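Local coordinates for protein phosphoribosylformylglycinamidine synthase 2 (Thermus thermophilus, PDB 3VIU) that is a synthase of the AIR synthase-related (PurM-like) family with two tandem copies of the N- and C-terminal domain pair, and binds ADP and magnesium, at residues V61-P65 with P518-G522; E67-V71 with D109-M113. All coordinates share one frame. Numbering follows the deposited sequence.

Contact 1 of 2, residues V61-P65 with P518-G522. With ADP (adenosine-5'-diphosphate), chain B.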
ATOM      1  N   VAL A  61     -15.087   5.389  -9.348  1.00 17.45           N
ATOM      2  CA  VAL A  61     -15.228   5.393  -7.891  1.00 15.47           C
ATOM      3  C   VAL A  61     -16.635   5.056  -7.417  1.00 16.81           C
ATOM      4  O   VAL A  61     -17.608   5.664  -7.853  1.00 16.85           O
ATOM      5  CB  VAL A  61     -14.828   6.760  -7.283  1.00 13.87           C
ATOM      6  CG1 VAL A  61     -15.022   6.730  -5.778  1.00 12.71           C
ATOM      7  CG2 VAL A  61     -13.377   7.083  -7.616  1.00 11.43           C
ATOM      8  N   LEU A  62     -16.740   4.079  -6.521  1.00 18.21           N
ATOM      9  CA  LEU A  62     -18.038   3.685  -5.970  1.00 19.84           C
ATOM     10  C   LEU A  62     -18.061   4.071  -4.502  1.00 21.29           C
ATOM     11  O   LEU A  62     -19.123   4.327  -3.934  1.00 20.24           O
ATOM     12  CB  LEU A  62     -18.265   2.173  -6.093  1.00 17.45           C
ATOM     13  CG  LEU A  62     -18.323   1.542  -7.485  1.00 19.21           C
ATOM     14  CD1 LEU A  62     -18.583   0.054  -7.346  1.00 19.89           C
ATOM     15  CD2 LEU A  62     -19.410   2.198  -8.317  1.00 19.97           C
ATOM     16  N   GLN A  63     -16.870   4.111  -3.906  1.00 23.65           N
ATOM     17  CA  GLN A  63     -16.693   4.451  -2.498  1.00 24.50           C
ATOM     18  C   GLN A  63     -15.302   5.030  -2.265  1.00 24.49           C
ATOM     19  O   GLN A  63     -14.300   4.374  -2.549  1.00 23.25           O
ATOM     20  CB  GLN A  63     -16.866   3.200  -1.639  1.00 28.50           C
ATOM     21  CG  GLN A  63     -16.990   3.485  -0.161  1.00 33.16           C
ATOM     22  CD  GLN A  63     -18.031   4.546   0.114  1.00 36.25           C
ATOM     23  OE1 GLN A  63     -17.730   5.742   0.104  1.00 38.04           O
ATOM     24  NE2 GLN A  63     -19.271   4.116   0.337  1.00 36.72           N
ATOM     25  N   GLY A  64     -15.246   6.255  -1.749  1.00 25.14           N
ATOM     26  CA  GLY A  64     -13.971   6.899  -1.482  1.00 24.87           C
ATOM     27  C   GLY A  64     -13.637   6.929   0.002  1.00 26.37           C
ATOM     28  O   GLY A  64     -14.182   6.135   0.772  1.00 27.59           O
ATOM     29  N   PRO A  65     -12.739   7.830   0.441  1.00 26.48           N
ATOM     30  CA  PRO A  65     -12.376   7.907   1.858  1.00 27.10           C
ATOM     31  C   PRO A  65     -13.609   8.102   2.737  1.00 27.99           C
ATOM     32  O   PRO A  65     -14.520   8.853   2.386  1.00 28.92           O
ATOM     33  CB  PRO A  65     -11.435   9.110   1.908  1.00 26.58           C
ATOM     34  CG  PRO A  65     -10.798   9.093   0.557  1.00 26.98           C
ATOM     35  CD  PRO A  65     -11.979   8.816  -0.345  1.00 26.51           C
ATOM     36  N   PRO A 518      -7.844   9.389  -8.936  1.00 11.41           N
ATOM     37  CA  PRO A 518      -8.215   9.823  -7.580  1.00 12.97           C
ATOM     38  C   PRO A 518      -7.915   8.865  -6.422  1.00 14.41           C
ATOM     39  O   PRO A 518      -7.767   7.661  -6.633  1.00 15.87           O
ATOM     40  CB  PRO A 518      -9.710  10.067  -7.717  1.00 10.24           C
ATOM     41  CG  PRO A 518     -10.119   8.911  -8.605  1.00  9.07           C
ATOM     42  CD  PRO A 518      -9.024   8.891  -9.668  1.00 10.35           C
ATOM     43  N   VAL A 519      -7.826   9.418  -5.207  1.00 15.84           N
ATOM     44  CA  VAL A 519      -7.611   8.631  -3.985  1.00 16.31           C
ATOM     45  C   VAL A 519      -8.938   7.996  -3.640  1.00 15.89           C
ATOM     46  O   VAL A 519      -9.991   8.586  -3.853  1.00 18.84           O
ATOM     47  CB  VAL A 519      -7.303   9.464  -2.721  1.00 17.90           C
ATOM     48  CG1 VAL A 519      -5.947   9.084  -2.166  1.00 18.52           C
ATOM     49  CG2 VAL A 519      -7.448  10.939  -2.996  1.00 17.22           C
ATOM     50  N   VAL A 520      -8.889   6.820  -3.047  1.00 15.32           N
ATOM     51  CA  VAL A 520     -10.113   6.149  -2.688  1.00 15.64           C
ATOM     52  C   VAL A 520     -10.016   5.687  -1.234  1.00 16.52           C
ATOM     53  O   VAL A 520     -11.022   5.392  -0.585  1.00 16.89           O
ATOM     54  CB  VAL A 520     -10.350   4.984  -3.668  1.00 14.25           C
ATOM     55  CG1 VAL A 520      -9.547   3.768  -3.259  1.00 13.83           C
ATOM     56  CG2 VAL A 520     -11.815   4.709  -3.784  1.00 17.45           C
ATOM     57  N   SER A 521      -8.788   5.653  -0.725  1.00 17.11           N
ATOM     58  CA  SER A 521      -8.525   5.247   0.649  1.00 16.00           C
ATOM     59  C   SER A 521      -7.045   5.398   0.929  1.00 17.34           C
ATOM     60  O   SER A 521      -6.262   5.751   0.037  1.00 19.00           O
ATOM     61  CB  SER A 521      -8.932   3.791   0.881  1.00 16.56           C
ATOM     62  OG  SER A 521      -8.087   2.905   0.172  1.00 15.68           O
ATOM     63  N   GLY A 522      -6.651   5.127   2.167  1.00 17.36           N
ATOM     64  CA  GLY A 522      -5.251   5.250   2.510  1.00 16.30           C
ATOM     65  C   GLY A 522      -5.005   5.178   3.998  1.00 16.86           C
ATOM     66  O   GLY A 522      -5.886   4.799   4.762  1.00 17.59           O
TER
HETATM   67  PB  ADP B 800      -8.770   1.514  10.187  1.00 74.65           P
HETATM   68  O1B ADP B 800      -8.364   1.982  11.541  1.00 75.79           O
HETATM   69  O2B ADP B 800      -7.514   0.807   9.471  1.00 74.08           O
HETATM   70  O3B ADP B 800     -10.045   0.423  10.356  1.00 74.54           O
HETATM   71  PA  ADP B 800      -8.617   4.201   9.737  1.00 68.93           P
HETATM   72  O1A ADP B 800      -9.472   4.819  10.788  1.00 68.84           O
HETATM   73  O2A ADP B 800      -7.128   3.979  10.338  1.00 68.99           O
HETATM   74  O3A ADP B 800      -9.275   2.772   9.265  1.00 71.48           O
HETATM   75  O5' ADP B 800      -8.475   5.161   8.422  1.00 64.03           O
HETATM   76  C5' ADP B 800      -9.339   6.306   8.565  1.00 57.25           C
HETATM   77  C4' ADP B 800     -10.136   6.633   7.268  1.00 52.52           C
HETATM   78  O4' ADP B 800      -9.514   7.738   6.536  1.00 50.76           O
HETATM   79  C3' ADP B 800     -10.224   5.461   6.257  1.00 50.00           C
HETATM   80  O3' ADP B 800     -11.475   5.522   5.559  1.00 48.00           O
HETATM   81  C2' ADP B 800      -9.023   5.699   5.341  1.00 48.84           C
HETATM   82  O2' ADP B 800      -9.193   5.096   4.055  1.00 46.83           O
HETATM   83  C1' ADP B 800      -8.926   7.226   5.289  1.00 49.10           C
HETATM   84  N9  ADP B 800      -7.534   7.675   5.145  1.00 48.44           N
HETATM   85  C8  ADP B 800      -6.584   7.705   6.128  1.00 47.66           C
HETATM   86  N7  ADP B 800      -5.458   8.162   5.660  1.00 47.23           N
HETATM   87  C5  ADP B 800      -5.605   8.455   4.351  1.00 46.31           C
HETATM   88  C6  ADP B 800      -4.757   8.971   3.337  1.00 45.84           C
HETATM   89  N6  ADP B 800      -3.441   9.292   3.618  1.00 45.15           N
HETATM   90  N1  ADP B 800      -5.260   9.140   2.095  1.00 45.24           N
HETATM   91  C2  ADP B 800      -6.534   8.834   1.801  1.00 44.61           C
HETATM   92  N3  ADP B 800      -7.363   8.348   2.727  1.00 44.46           N
HETATM   93  C4  ADP B 800      -6.947   8.146   3.996  1.00 46.63           C
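Start at Val61, whose side chain heads for 518-522: its CG2 rests 3.9 Å from CG of Pro518, and its CG1 lies 4.3 Å from CG2 of Val520. At Leu62 the chain turns a corner and the side chain points away; Leu62 and Gln63 both face Val71, making a classic beta bulge. Gly64 then brings the backbones together, its CA 4.1 Å from the CA of Val520. Here the Val520 carbonyl looks into the Gly64-Pro65 junction: its O is 3.4 Å from Gly64 CA, in a CH...O contact, and 3.2 Å from Pro65 N, which has no hydrogen to offer. Pro65 runs on alongside, its CG 4.2 Å from the Ser521 N.

Strands 61-63 and 519-525 are outermost in their respective sheets, one in each copy of the PurM-like N-terminal domain, so this is one place where the protein's two halves meet. The end-to-end directions of 61-65 and 518-521 differ by 47°. The chemistry follows: apolar packing and a weak CH...O contact join the segments in place of a beta ladder, while Gly522 N donates to O2' of ADP (3.2 Å), so strand 519-525 brings a ligand-binding group from the second half to the pocket.

Contact 2 of 2, residues E67-V71 with D109-M113. With ADP (adenosine-5'-diphosphate), chain B.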
ATOM      1  N   GLU A  67     -15.029   5.160   4.446  1.00 28.84           N
ATOM      2  CA  GLU A  67     -15.347   3.792   4.812  1.00 27.73           C
ATOM      3  C   GLU A  67     -14.069   2.994   5.028  1.00 27.12           C
ATOM      4  O   GLU A  67     -12.977   3.462   4.708  1.00 27.57           O
ATOM      5  CB  GLU A  67     -16.200   3.158   3.723  1.00 28.12           C
ATOM      6  CG  GLU A  67     -17.568   3.789   3.616  1.00 31.18           C
ATOM      7  CD  GLU A  67     -18.272   3.822   4.962  1.00 34.50           C
ATOM      8  OE1 GLU A  67     -18.234   2.790   5.669  1.00 35.39           O
ATOM      9  OE2 GLU A  67     -18.864   4.869   5.314  1.00 35.62           O
ATOM     10  N   ASN A  68     -14.206   1.789   5.565  1.00 26.06           N
ATOM     11  CA  ASN A  68     -13.052   0.938   5.842  1.00 25.75           C
ATOM     12  C   ASN A  68     -12.108   0.691   4.666  1.00 23.91           C
ATOM     13  O   ASN A  68     -10.982   0.240   4.863  1.00 25.03           O
ATOM     14  CB  ASN A  68     -13.526  -0.395   6.419  1.00 27.35           C
ATOM     15  CG  ASN A  68     -14.114  -0.249   7.808  1.00 30.03           C
ATOM     16  OD1 ASN A  68     -14.758  -1.165   8.316  1.00 33.64           O
ATOM     17  ND2 ASN A  68     -13.890   0.903   8.436  1.00 31.74           N
ATOM     18  N   ALA A  69     -12.563   0.971   3.450  1.00 21.02           N
ATOM     19  CA  ALA A  69     -11.726   0.794   2.272  1.00 18.82           C
ATOM     20  C   ALA A  69     -12.328   1.505   1.072  1.00 19.38           C
ATOM     21  O   ALA A  69     -13.499   1.896   1.097  1.00 19.08           O
ATOM     22  CB  ALA A  69     -11.544  -0.685   1.962  1.00 17.50           C
ATOM     23  N   GLY A  70     -11.510   1.681   0.032  1.00 17.79           N
ATOM     24  CA  GLY A  70     -11.963   2.321  -1.186  1.00 16.67           C
ATOM     25  C   GLY A  70     -12.447   1.254  -2.153  1.00 17.98           C
ATOM     26  O   GLY A  70     -11.918   0.145  -2.178  1.00 19.13           O
ATOM     27  N   VAL A  71     -13.464   1.577  -2.943  1.00 17.38           N
ATOM     28  CA  VAL A  71     -14.008   0.624  -3.895  1.00 15.91           C
ATOM     29  C   VAL A  71     -14.181   1.275  -5.249  1.00 16.25           C
ATOM     30  O   VAL A  71     -14.682   2.390  -5.350  1.00 17.73           O
ATOM     31  CB  VAL A  71     -15.390   0.100  -3.443  1.00 15.46           C
ATOM     32  CG1 VAL A  71     -15.797  -1.105  -4.305  1.00 11.83           C
ATOM     33  CG2 VAL A  71     -15.354  -0.261  -1.966  1.00 12.33           C
ATOM     34  N   ASP A 109     -10.553  -5.085   7.018  1.00 22.72           N
ATOM     35  CA  ASP A 109     -11.072  -3.847   6.442  1.00 24.71           C
ATOM     36  C   ASP A 109     -11.690  -4.121   5.077  1.00 23.46           C
ATOM     37  O   ASP A 109     -12.719  -3.555   4.725  1.00 23.77           O
ATOM     38  CB  ASP A 109      -9.966  -2.804   6.264  1.00 27.69           C
ATOM     39  CG  ASP A 109      -9.522  -2.189   7.569  1.00 29.65           C
ATOM     40  OD1 ASP A 109     -10.387  -1.915   8.426  1.00 32.98           O
ATOM     41  OD2 ASP A 109      -8.305  -1.963   7.730  1.00 30.93           O
ATOM     42  N   ILE A 110     -11.041  -4.983   4.305  1.00 22.38           N
ATOM     43  CA  ILE A 110     -11.516  -5.332   2.977  1.00 20.80           C
ATOM     44  C   ILE A 110     -12.769  -6.201   3.074  1.00 21.18           C
ATOM     45  O   ILE A 110     -13.703  -6.043   2.292  1.00 20.92           O
ATOM     46  CB  ILE A 110     -10.422  -6.079   2.199  1.00 21.91           C
ATOM     47  CG1 ILE A 110      -9.177  -5.187   2.077  1.00 21.42           C
ATOM     48  CG2 ILE A 110     -10.950  -6.541   0.855  1.00 20.17           C
ATOM     49  CD1 ILE A 110      -9.456  -3.787   1.607  1.00 19.38           C
HETATM   50  N   MSE A 111     -12.787  -7.116   4.039  1.00 21.34           N
HETATM   51  CA  MSE A 111     -13.938  -7.995   4.247  1.00 21.64           C
HETATM   52  C   MSE A 111     -15.174  -7.208   4.639  1.00 20.60           C
HETATM   53  O   MSE A 111     -16.283  -7.537   4.219  1.00 19.20           O
HETATM   54  CB  MSE A 111     -13.699  -8.974   5.388  1.00 26.04           C
HETATM   55  CG  MSE A 111     -12.679 -10.052   5.189  1.00 32.82           C
HETATM   56 SE   MSE A 111     -12.583 -10.986   6.893  1.00 43.65          SE
HETATM   57  CE  MSE A 111     -10.722 -10.673   7.325  1.00 42.15           C
ATOM     58  N   SER A 112     -14.987  -6.192   5.480  1.00 20.25           N
ATOM     59  CA  SER A 112     -16.122  -5.416   5.949  1.00 21.99           C
ATOM     60  C   SER A 112     -16.887  -4.759   4.810  1.00 22.31           C
ATOM     61  O   SER A 112     -18.064  -4.446   4.964  1.00 23.30           O
ATOM     62  CB  SER A 112     -15.685  -4.383   6.994  1.00 21.40           C
ATOM     63  OG  SER A 112     -14.964  -3.321   6.414  1.00 24.19           O
HETATM   64  N   MSE A 113     -16.229  -4.565   3.667  1.00 22.71           N
HETATM   65  CA  MSE A 113     -16.887  -3.976   2.497  1.00 23.71           C
HETATM   66  C   MSE A 113     -17.681  -5.061   1.761  1.00 23.37           C
HETATM   67  O   MSE A 113     -18.396  -4.777   0.797  1.00 22.22           O
HETATM   68  CB  MSE A 113     -15.865  -3.388   1.521  1.00 25.32           C
HETATM   69  CG  MSE A 113     -14.983  -2.303   2.080  1.00 33.08           C
HETATM   70 SE   MSE A 113     -15.934  -0.864   2.964  1.00 46.05          SE
HETATM   71  CE  MSE A 113     -16.873  -0.097   1.453  1.00 40.02           C
TER
HETATM   72  PB  ADP B 800      -8.770   1.514  10.187  1.00 74.65           P
HETATM   73  O1B ADP B 800      -8.364   1.982  11.541  1.00 75.79           O
HETATM   74  O2B ADP B 800      -7.514   0.807   9.471  1.00 74.08           O
HETATM   75  O3B ADP B 800     -10.045   0.423  10.356  1.00 74.54           O
HETATM   76  PA  ADP B 800      -8.617   4.201   9.737  1.00 68.93           P
HETATM   77  O1A ADP B 800      -9.472   4.819  10.788  1.00 68.84           O
HETATM   78  O2A ADP B 800      -7.128   3.979  10.338  1.00 68.99           O
HETATM   79  O3A ADP B 800      -9.275   2.772   9.265  1.00 71.48           O
HETATM   80  O5' ADP B 800      -8.475   5.161   8.422  1.00 64.03           O
HETATM   81  C5' ADP B 800      -9.339   6.306   8.565  1.00 57.25           C
HETATM   82  C4' ADP B 800     -10.136   6.633   7.268  1.00 52.52           C
HETATM   83  O4' ADP B 800      -9.514   7.738   6.536  1.00 50.76           O
HETATM   84  C3' ADP B 800     -10.224   5.461   6.257  1.00 50.00           C
HETATM   85  O3' ADP B 800     -11.475   5.522   5.559  1.00 48.00           O
HETATM   86  C2' ADP B 800      -9.023   5.699   5.341  1.00 48.84           C
HETATM   87  O2' ADP B 800      -9.193   5.096   4.055  1.00 46.83           O
HETATM   88  C1' ADP B 800      -8.926   7.226   5.289  1.00 49.10           C
HETATM   89  N9  ADP B 800      -7.534   7.675   5.145  1.00 48.44           N
HETATM   90  C8  ADP B 800      -6.584   7.705   6.128  1.00 47.66           C
HETATM   91  N7  ADP B 800      -5.458   8.162   5.660  1.00 47.23           N
HETATM   92  C5  ADP B 800      -5.605   8.455   4.351  1.00 46.31           C
HETATM   93  C6  ADP B 800      -4.757   8.971   3.337  1.00 45.84           C
HETATM   94  N6  ADP B 800      -3.441   9.292   3.618  1.00 45.15           N
HETATM   95  N1  ADP B 800      -5.260   9.140   2.095  1.00 45.24           N
HETATM   96  C2  ADP B 800      -6.534   8.834   1.801  1.00 44.61           C
HETATM   97  N3  ADP B 800      -7.363   8.348   2.727  1.00 44.46           N
HETATM   98  C4  ADP B 800      -6.947   8.146   3.996  1.00 46.63           C
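The hollow to look at first is the one between Ile110 and Met113. Ala69 drops its methyl into it, CB lying 3.8 Å from Ile110 CD1 and 3.8 Å from Met113 CG. Ile110 sets off away from 67-71, but its tip bends back to wall the hollow. Met113, modelled as selenomethionine, is the large bump in return: its curled side chain runs along 67-71, with SE 4.1 Å from Asn68 N, and ends with CE lodged between Glu67 CB (4.0 Å) and Val71 CG2 (3.7 Å). Alongside, the Asn68 O sits against the CB of Asp109 at 3.5 Å.

This tight fit borders the ADP pocket. The Glu67 carbonyl O accepts a 2.7 Å hydrogen bond from O3' of ADP, and Asp109 OD1 comes within 3.1 Å of O3B of its diphosphate. The carboxylate of Glu67 turns to a salt bridge with Arg190. The whole packs helix 95-112 against the sheet of the first N-terminal domain: Gly70 and Val71 pair with strands 78-86 and 61-63 on their two flanks, Met113 also touches Gln63, and helix 264-275 adjoins Glu67 and Asn68.

How the contacts relate
From the N terminus the chain passes through several helices, then lays down strand 61-63, turns through Pro65, and returns as strand 70-75, so the first segments of both contacts are sheet neighbours: Leu62 N lies 2.9 Å from Val71 O and Gln63 O 2.9 Å from Val71 N, probable hydrogen bonds. After 37 more residues contact 2 closes the shorter loop inside the first N-terminal domain. Contact 1 closes much later, with 452 residues between its own two segments, and its long loop encloses contact 2. Contact 2 thus ties helix to sheet within one domain, whereas contact 1 ties that domain to its second copy. Ser521 CB also packs on Gly70 N at 3.4 Å, and both contacts touch ADP.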